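Long-range contacts in alpha-L-rhamnosidase (Klebsiella oxytoca, PDB 4XHC), which probably hydrolyses terminal alpha-L-rhamnose residues from glycosides as a two-domain member of glycoside hydrolase family 78, and binds rhamnose in its pocket: residues 110-115 / 188-193; 449-454 / 479-484. All coordinates share one frame; numbering follows the deposited sequence.

Interaction 1 (110-115 / 188-193)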
ATOM      1  N   LEU A 110      -9.507 -10.717  -9.385  1.00 55.99           N
ATOM      2  CA  LEU A 110      -8.888 -12.006  -9.112  1.00 57.34           C
ATOM      3  C   LEU A 110      -7.649 -12.118  -9.967  1.00 56.79           C
ATOM      4  O   LEU A 110      -7.649 -11.681 -11.112  1.00 55.26           O
ATOM      5  CB  LEU A 110      -9.820 -13.174  -9.474  1.00 60.28           C
ATOM      6  CG  LEU A 110     -11.211 -13.320  -8.850  1.00 62.58           C
ATOM      7  CD1 LEU A 110     -11.744 -14.716  -9.159  1.00 64.99           C
ATOM      8  CD2 LEU A 110     -11.200 -13.082  -7.350  1.00 63.03           C
ATOM      9  N   CYS A 111      -6.602 -12.729  -9.427  1.00 58.95           N
ATOM     10  CA  CYS A 111      -5.419 -13.025 -10.222  1.00 62.11           C
ATOM     11  C   CYS A 111      -4.707 -14.278  -9.728  1.00 60.76           C
ATOM     12  O   CYS A 111      -4.904 -14.703  -8.595  1.00 58.67           O
ATOM     13  CB  CYS A 111      -4.464 -11.821 -10.250  1.00 64.87           C
ATOM     14  SG  CYS A 111      -3.720 -11.371  -8.667  1.00 67.28           S
ATOM     15  N   GLN A 112      -3.873 -14.845 -10.598  1.00 60.43           N
ATOM     16  CA  GLN A 112      -3.251 -16.144 -10.367  1.00 61.16           C
ATOM     17  C   GLN A 112      -1.903 -16.291 -11.062  1.00 59.21           C
ATOM     18  O   GLN A 112      -1.554 -15.526 -11.954  1.00 57.79           O
ATOM     19  CB  GLN A 112      -4.184 -17.251 -10.863  1.00 64.02           C
ATOM     20  CG  GLN A 112      -4.515 -17.150 -12.340  1.00 65.20           C
ATOM     21  CD  GLN A 112      -5.539 -18.170 -12.774  1.00 67.81           C
ATOM     22  OE1 GLN A 112      -6.571 -18.337 -12.137  1.00 69.51           O
ATOM     23  NE2 GLN A 112      -5.258 -18.857 -13.870  1.00 70.09           N
ATOM     24  N   SER A 113      -1.165 -17.313 -10.649  1.00 59.81           N
ATOM     25  CA  SER A 113       0.188 -17.568 -11.145  1.00 59.96           C
ATOM     26  C   SER A 113       0.168 -18.282 -12.493  1.00 59.79           C
ATOM     27  O   SER A 113      -0.799 -18.956 -12.822  1.00 61.06           O
ATOM     28  CB  SER A 113       0.964 -18.393 -10.101  1.00 60.82           C
ATOM     29  OG  SER A 113       1.926 -19.250 -10.689  1.00 65.21           O
ATOM     30  N   ALA A 114       1.235 -18.105 -13.271  1.00 60.80           N
ATOM     31  CA  ALA A 114       1.531 -18.951 -14.450  1.00 61.64           C
ATOM     32  C   ALA A 114       3.038 -19.261 -14.513  1.00 61.37           C
ATOM     33  O   ALA A 114       3.867 -18.413 -14.160  1.00 59.79           O
ATOM     34  CB  ALA A 114       1.073 -18.267 -15.735  1.00 60.89           C
ATOM     35  N   GLY A 115       3.384 -20.461 -14.963  1.00 61.22           N
ATOM     36  CA  GLY A 115       4.784 -20.863 -15.116  1.00 62.53           C
ATOM     37  C   GLY A 115       5.190 -21.821 -14.015  1.00 64.55           C
ATOM     38  O   GLY A 115       4.522 -22.808 -13.782  1.00 68.55           O
ATOM     39  N   ARG A 188       4.861 -15.742 -13.884  1.00 61.31           N
ATOM     40  CA  ARG A 188       4.144 -14.600 -14.433  1.00 61.38           C
ATOM     41  C   ARG A 188       2.773 -14.470 -13.787  1.00 60.41           C
ATOM     42  O   ARG A 188       2.232 -15.433 -13.254  1.00 62.07           O
ATOM     43  CB  ARG A 188       3.993 -14.758 -15.941  1.00 62.32           C
ATOM     44  CG  ARG A 188       5.313 -14.676 -16.686  1.00 63.72           C
ATOM     45  CD  ARG A 188       5.196 -15.200 -18.105  1.00 65.11           C
ATOM     46  NE  ARG A 188       4.716 -16.584 -18.149  1.00 67.07           N
ATOM     47  CZ  ARG A 188       5.449 -17.669 -17.869  1.00 68.33           C
ATOM     48  NH1 ARG A 188       6.722 -17.565 -17.502  1.00 69.34           N
ATOM     49  NH2 ARG A 188       4.900 -18.874 -17.948  1.00 67.86           N
ATOM     50  N   LEU A 189       2.220 -13.270 -13.854  1.00 59.59           N
ATOM     51  CA  LEU A 189       0.945 -12.962 -13.238  1.00 59.80           C
ATOM     52  C   LEU A 189      -0.150 -12.853 -14.303  1.00 60.11           C
ATOM     53  O   LEU A 189       0.093 -12.383 -15.413  1.00 61.64           O
ATOM     54  CB  LEU A 189       1.066 -11.657 -12.459  1.00 59.54           C
ATOM     55  CG  LEU A 189      -0.054 -11.415 -11.454  1.00 60.55           C
ATOM     56  CD1 LEU A 189       0.006 -12.415 -10.309  1.00 61.59           C
ATOM     57  CD2 LEU A 189       0.013  -9.997 -10.931  1.00 60.70           C
ATOM     58  N   GLN A 190      -1.363 -13.266 -13.947  1.00 60.33           N
ATOM     59  CA  GLN A 190      -2.466 -13.382 -14.898  1.00 60.60           C
ATOM     60  C   GLN A 190      -3.776 -13.001 -14.216  1.00 59.46           C
ATOM     61  O   GLN A 190      -4.198 -13.676 -13.288  1.00 59.04           O
ATOM     62  CB  GLN A 190      -2.517 -14.826 -15.399  1.00 62.51           C
ATOM     63  CG  GLN A 190      -3.610 -15.154 -16.398  1.00 64.36           C
ATOM     64  CD  GLN A 190      -3.449 -16.555 -16.986  1.00 67.99           C
ATOM     65  OE1 GLN A 190      -2.914 -17.478 -16.348  1.00 69.72           O
ATOM     66  NE2 GLN A 190      -3.920 -16.721 -18.209  1.00 69.36           N
ATOM     67  N   PHE A 191      -4.411 -11.923 -14.673  1.00 58.89           N
ATOM     68  CA  PHE A 191      -5.688 -11.477 -14.113  1.00 58.90           C
ATOM     69  C   PHE A 191      -6.829 -12.225 -14.779  1.00 61.45           C
ATOM     70  O   PHE A 191      -6.800 -12.433 -15.984  1.00 63.37           O
ATOM     71  CB  PHE A 191      -5.866  -9.986 -14.334  1.00 58.15           C
ATOM     72  CG  PHE A 191      -4.899  -9.152 -13.555  1.00 57.49           C
ATOM     73  CD1 PHE A 191      -3.635  -8.901 -14.041  1.00 57.83           C
ATOM     74  CD2 PHE A 191      -5.248  -8.643 -12.318  1.00 57.23           C
ATOM     75  CE1 PHE A 191      -2.738  -8.146 -13.313  1.00 57.19           C
ATOM     76  CE2 PHE A 191      -4.360  -7.881 -11.585  1.00 56.41           C
ATOM     77  CZ  PHE A 191      -3.102  -7.633 -12.086  1.00 56.69           C
ATOM     78  N   THR A 192      -7.819 -12.655 -14.002  1.00 63.05           N
ATOM     79  CA  THR A 192      -8.962 -13.393 -14.562  1.00 64.33           C
ATOM     80  C   THR A 192     -10.290 -12.637 -14.442  1.00 66.23           C
ATOM     81  O   THR A 192     -11.261 -13.007 -15.098  1.00 69.81           O
ATOM     82  CB  THR A 192      -9.119 -14.807 -13.941  1.00 64.71           C
ATOM     83  OG1 THR A 192      -9.576 -14.710 -12.584  1.00 63.84           O
ATOM     84  CG2 THR A 192      -7.798 -15.578 -13.982  1.00 64.66           C
ATOM     85  N   GLN A 193     -10.352 -11.599 -13.612  1.00 64.55           N
ATOM     86  CA  GLN A 193     -11.576 -10.824 -13.482  1.00 65.84           C
ATOM     87  C   GLN A 193     -11.280  -9.489 -12.854  1.00 63.76           C
ATOM     88  O   GLN A 193     -10.491  -9.414 -11.926  1.00 63.63           O
ATOM     89  CB  GLN A 193     -12.600 -11.564 -12.627  1.00 68.48           C
ATOM     90  CG  GLN A 193     -13.740 -10.686 -12.130  1.00 71.38           C
ATOM     91  CD  GLN A 193     -14.859 -11.483 -11.483  1.00 77.50           C
ATOM     92  OE1 GLN A 193     -14.683 -12.653 -11.094  1.00 80.28           O
ATOM     93  NE2 GLN A 193     -16.025 -10.852 -11.354  1.00 78.44           N
TER

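Interaction 2 (449-454 / 479-484). With SO4 (sulfate ion), chain D.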
ATOM      1  N   GLU A 449     -30.132  46.001 -19.393  1.00 55.68           N
ATOM      2  CA  GLU A 449     -29.006  46.766 -19.984  1.00 55.22           C
ATOM      3  C   GLU A 449     -27.628  46.294 -19.495  1.00 51.29           C
ATOM      4  O   GLU A 449     -26.669  46.308 -20.267  1.00 51.68           O
ATOM      5  CB  GLU A 449     -29.135  48.292 -19.683  1.00 57.40           C
ATOM      6  CG  GLU A 449     -30.280  49.051 -20.388  1.00 62.81           C
ATOM      7  CD  GLU A 449     -30.528  50.475 -19.848  1.00 64.48           C
ATOM      8  OE1 GLU A 449     -31.567  51.084 -20.217  1.00 64.89           O
ATOM      9  OE2 GLU A 449     -29.704  50.986 -19.049  1.00 63.63           O
ATOM     10  N   ILE A 450     -27.523  45.878 -18.235  1.00 48.29           N
ATOM     11  CA  ILE A 450     -26.255  45.335 -17.720  1.00 47.27           C
ATOM     12  C   ILE A 450     -25.880  43.988 -18.372  1.00 46.35           C
ATOM     13  O   ILE A 450     -24.712  43.756 -18.695  1.00 44.05           O
ATOM     14  CB  ILE A 450     -26.277  45.191 -16.178  1.00 47.11           C
ATOM     15  CG1 ILE A 450     -26.225  46.567 -15.518  1.00 47.33           C
ATOM     16  CG2 ILE A 450     -25.100  44.355 -15.668  1.00 46.89           C
ATOM     17  CD1 ILE A 450     -26.653  46.553 -14.068  1.00 47.39           C
ATOM     18  N   MET A 451     -26.863  43.109 -18.569  1.00 47.77           N
ATOM     19  CA  MET A 451     -26.602  41.803 -19.160  1.00 48.35           C
ATOM     20  C   MET A 451     -26.225  41.943 -20.634  1.00 49.60           C
ATOM     21  O   MET A 451     -25.388  41.189 -21.132  1.00 50.21           O
ATOM     22  CB  MET A 451     -27.807  40.874 -19.016  1.00 50.48           C
ATOM     23  CG  MET A 451     -28.289  40.646 -17.588  1.00 50.75           C
ATOM     24  SD  MET A 451     -27.062  40.099 -16.383  1.00 51.33           S
ATOM     25  CE  MET A 451     -26.599  38.498 -17.046  1.00 52.69           C
ATOM     26  N   ARG A 452     -26.831  42.910 -21.323  1.00 51.46           N
ATOM     27  CA  ARG A 452     -26.410  43.278 -22.684  1.00 54.03           C
ATOM     28  C   ARG A 452     -25.005  43.866 -22.715  1.00 53.45           C
ATOM     29  O   ARG A 452     -24.267  43.668 -23.676  1.00 54.74           O
ATOM     30  CB  ARG A 452     -27.357  44.310 -23.304  1.00 55.73           C
ATOM     31  CG  ARG A 452     -28.733  43.795 -23.642  1.00 57.43           C
ATOM     32  CD  ARG A 452     -28.641  42.614 -24.584  1.00 58.94           C
ATOM     33  NE  ARG A 452     -29.931  42.280 -25.169  1.00 61.99           N
ATOM     34  CZ  ARG A 452     -30.187  41.148 -25.821  1.00 63.28           C
ATOM     35  NH1 ARG A 452     -29.241  40.222 -25.984  1.00 63.19           N
ATOM     36  NH2 ARG A 452     -31.401  40.933 -26.305  1.00 65.13           N
ATOM     37  N   ASN A 453     -24.642  44.582 -21.663  1.00 52.94           N
ATOM     38  CA  ASN A 453     -23.323  45.174 -21.571  1.00 54.94           C
ATOM     39  C   ASN A 453     -22.222  44.105 -21.387  1.00 51.99           C
ATOM     40  O   ASN A 453     -21.117  44.261 -21.897  1.00 52.67           O
ATOM     41  CB  ASN A 453     -23.302  46.204 -20.433  1.00 57.95           C
ATOM     42  CG  ASN A 453     -22.257  47.275 -20.622  1.00 64.27           C
ATOM     43  OD1 ASN A 453     -21.771  47.489 -21.725  1.00 72.68           O
ATOM     44  ND2 ASN A 453     -21.899  47.953 -19.542  1.00 66.36           N
ATOM     45  N   LEU A 454     -22.525  43.016 -20.684  1.00 48.78           N
ATOM     46  CA  LEU A 454     -21.581  41.896 -20.565  1.00 46.29           C
ATOM     47  C   LEU A 454     -21.317  41.229 -21.906  1.00 47.15           C
ATOM     48  O   LEU A 454     -20.197  40.817 -22.195  1.00 51.16           O
ATOM     49  CB  LEU A 454     -22.115  40.837 -19.626  1.00 45.27           C
ATOM     50  CG  LEU A 454     -22.325  41.234 -18.159  1.00 44.49           C
ATOM     51  CD1 LEU A 454     -23.074  40.132 -17.438  1.00 45.82           C
ATOM     52  CD2 LEU A 454     -21.016  41.505 -17.445  1.00 44.40           C
ATOM     53  N   CYS A 479     -33.883  38.384 -16.305  1.00 52.94           N
ATOM     54  CA  CYS A 479     -34.094  39.564 -17.130  1.00 54.27           C
ATOM     55  C   CYS A 479     -34.843  39.251 -18.430  1.00 57.29           C
ATOM     56  O   CYS A 479     -34.943  40.107 -19.314  1.00 60.47           O
ATOM     57  CB  CYS A 479     -32.756  40.223 -17.455  1.00 53.49           C
ATOM     58  SG  CYS A 479     -31.773  40.683 -16.003  1.00 51.43           S
ATOM     59  N   GLY A 480     -35.387  38.041 -18.547  1.00 58.82           N
ATOM     60  CA  GLY A 480     -36.185  37.656 -19.709  1.00 59.35           C
ATOM     61  C   GLY A 480     -35.367  37.393 -20.959  1.00 59.75           C
ATOM     62  O   GLY A 480     -35.911  37.411 -22.054  1.00 61.75           O
ATOM     63  N   LEU A 481     -34.066  37.137 -20.803  1.00 58.23           N
ATOM     64  CA  LEU A 481     -33.177  36.850 -21.935  1.00 57.22           C
ATOM     65  C   LEU A 481     -33.044  35.337 -22.111  1.00 57.62           C
ATOM     66  O   LEU A 481     -31.962  34.768 -21.920  1.00 55.33           O
ATOM     67  CB  LEU A 481     -31.810  37.490 -21.715  1.00 55.13           C
ATOM     68  CG  LEU A 481     -31.825  39.009 -21.687  1.00 55.85           C
ATOM     69  CD1 LEU A 481     -30.501  39.560 -21.169  1.00 55.75           C
ATOM     70  CD2 LEU A 481     -32.142  39.557 -23.069  1.00 57.19           C
ATOM     71  N   ARG A 482     -34.154  34.709 -22.503  1.00 59.21           N
ATOM     72  CA  ARG A 482     -34.292  33.253 -22.517  1.00 58.64           C
ATOM     73  C   ARG A 482     -33.463  32.592 -23.628  1.00 58.98           C
ATOM     74  O   ARG A 482     -32.757  31.615 -23.383  1.00 57.68           O
ATOM     75  CB  ARG A 482     -35.775  32.890 -22.650  1.00 61.16           C
ATOM     76  CG  ARG A 482     -36.129  31.414 -22.482  1.00 62.08           C
ATOM     77  CD  ARG A 482     -37.517  31.124 -23.059  1.00 64.38           C
ATOM     78  NE  ARG A 482     -37.743  29.694 -23.272  1.00 65.61           N
ATOM     79  CZ  ARG A 482     -38.080  28.827 -22.315  1.00 66.05           C
ATOM     80  NH1 ARG A 482     -38.245  29.225 -21.052  1.00 66.23           N
ATOM     81  NH2 ARG A 482     -38.247  27.543 -22.618  1.00 65.56           N
ATOM     82  N   ASP A 483     -33.545  33.118 -24.846  1.00 61.22           N
ATOM     83  CA  ASP A 483     -32.758  32.587 -25.964  1.00 62.21           C
ATOM     84  C   ASP A 483     -31.248  32.678 -25.697  1.00 60.97           C
ATOM     85  O   ASP A 483     -30.493  31.769 -26.053  1.00 60.79           O
ATOM     86  CB  ASP A 483     -33.114  33.318 -27.263  1.00 65.01           C
ATOM     87  CG  ASP A 483     -34.503  32.953 -27.786  1.00 68.15           C
ATOM     88  OD1 ASP A 483     -34.898  31.767 -27.704  1.00 68.22           O
ATOM     89  OD2 ASP A 483     -35.199  33.855 -28.299  1.00 71.27           O
ATOM     90  N   GLU A 484     -30.827  33.769 -25.061  1.00 59.80           N
ATOM     91  CA  GLU A 484     -29.421  33.990 -24.712  1.00 58.81           C
ATOM     92  C   GLU A 484     -28.948  32.989 -23.650  1.00 57.08           C
ATOM     93  O   GLU A 484     -27.795  32.573 -23.661  1.00 55.95           O
ATOM     94  CB  GLU A 484     -29.197  35.428 -24.211  1.00 59.14           C
ATOM     95  CG  GLU A 484     -29.335  36.534 -25.267  1.00 62.16           C
ATOM     96  CD  GLU A 484     -30.775  36.824 -25.731  1.00 64.92           C
ATOM     97  OE1 GLU A 484     -31.759  36.290 -25.148  1.00 64.69           O
ATOM     98  OE2 GLU A 484     -30.921  37.607 -26.699  1.00 66.14           O
TER
HETATM   99  S   SO4 D 901     -33.041  44.387 -25.738  1.00 62.24           S
HETATM  100  O1  SO4 D 901     -33.987  44.273 -26.859  1.00 59.09           O
HETATM  101  O2  SO4 D 901     -31.772  44.893 -26.323  1.00 59.21           O
HETATM  102  O3  SO4 D 901     -33.655  45.252 -24.715  1.00 64.91           O
HETATM  103  O4  SO4 D 901     -32.825  43.127 -24.994  1.00 65.15           O

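Interaction 1 (110-115 / 188-193)
Cys111 lies against Phe191 on the buried face of two antiparallel strands: its CB sits over one face of the ring, 3.9 Å from Phe191 CD2. SG, held between the backbone N and the carbonyl carbon (chi1 66°), stands obliquely above the same ring, a sulfur-aromatic contact. The sulfur also meets a methyl of Leu189, with 4.2 Å from Cys111 SG to Leu189 CD1. Small, apolar and polarisable, a cysteine suits this spot beside a broad ring.

The other face is more polar. Gln112 and Gln190 run side by side with their amide planes nearly perpendicular and share no hydrogen bond; Gln190 NE2 turns instead to a weak bond with Tyr85 O. Gln112 OE1 rests 3.5 Å from the methyl Thr192 CG2. Further along, Ala114 O lies over one face of the Arg188 guanidinium, whose NE forms a salt bridge to Glu88.

Backbone bonds fix this register. Ala114 N reaches Arg188 O at 2.9 Å, and Gln112 N reaches Gln190 O at 3.0 Å, while the return bond from Gln190 N is weak. Between Leu110 and Cys111 the pairing slips by one residue: Thr192 N bonds to Leu110 O (3.1 Å), yet Leu110 N donates to Gln193 O (3.0 Å). Thr192 is thus the extra residue of a beta bulge.

Strand 106-115 is an inner strand: on its other edge the backbone of Cys111 bonds to Ala163 of strand 163-166. A bulged antiparallel sheet with one apolar face turned inward is consistent with the beta-sandwich N-terminal domain of this family.

Interaction 2 (449-454 / 479-484)
A Schellman motif closes helix 466-478, and two residues of the turn that follows, Cys479 and Leu481, pack against Met451 and Arg452 of helix 444-456. Gly480, with its positive phi of 75°, is the C-prime residue of the motif and lets the chain leave the helix; Leu481 N returns to Leu476 O, and Leu481 itself takes the N-cap position of helix 482-498.

The apolar part is small, with Met451 and Leu481 buried. Met451 CG touches Cys479 SG at 3.8 Å, and Met451 CB meets Leu481 CD1 at 3.7 Å. Met451 also packs on Tyr472 and Ala475 of helix 466-478. Leu481 uses both its methyls, the other one, CD2, lying over a face of the Arg452 guanidinium, 3.6 Å above its plane.

The contact lies in the six-hairpin glycosidase domain, an (alpha/alpha)6 barrel in this family; the turn links helices 466-478 and 482-498 and packs on helix 444-456.

Toward the solvent the contact becomes ionic. A bend at chi2 (-57°) brings the end of Arg452 nearer the other segment than its CB. Its NH1 forms a salt bridge with Glu484 OE2 at 3.2 Å, and NH2 adds a weak bond to the same oxygen. The side chains cross at about a right angle, with the guanidinium and carboxylate planes 77° apart, and NH1 approaches OE2 from above the carboxylate plane. Glu455 offers NH1 a second carboxylate. A sulfate, probably from the crystallisation liquor, lies at the guanidinium edge: its O4 is gripped by Arg452 NE at 3.0 Å and NH2 at 2.9 Å. Arg448 binds the sulfate through NH2 and reaches Cys479 O through NH1.

Overall arrangement
The two contacts sit on opposite sides of the chain's centre, with their own centres about 61 Å apart, and they share no element: interaction 1 joins strands of the N-terminal domain, interaction 2 a helix with an interhelical turn and the first turn of the next helix in the glycosidase domain. Each is partly buried, with an apolar side and a more polar one. Their means of attachment differ, however. In 110-115 / 188-193 the main chains bond directly, and side chains settle on the two faces that result. In 449-454 / 479-484 the segments meet through side chains alone, sulfur and methyl groups beneath and charged groups outside, where an anion can be held.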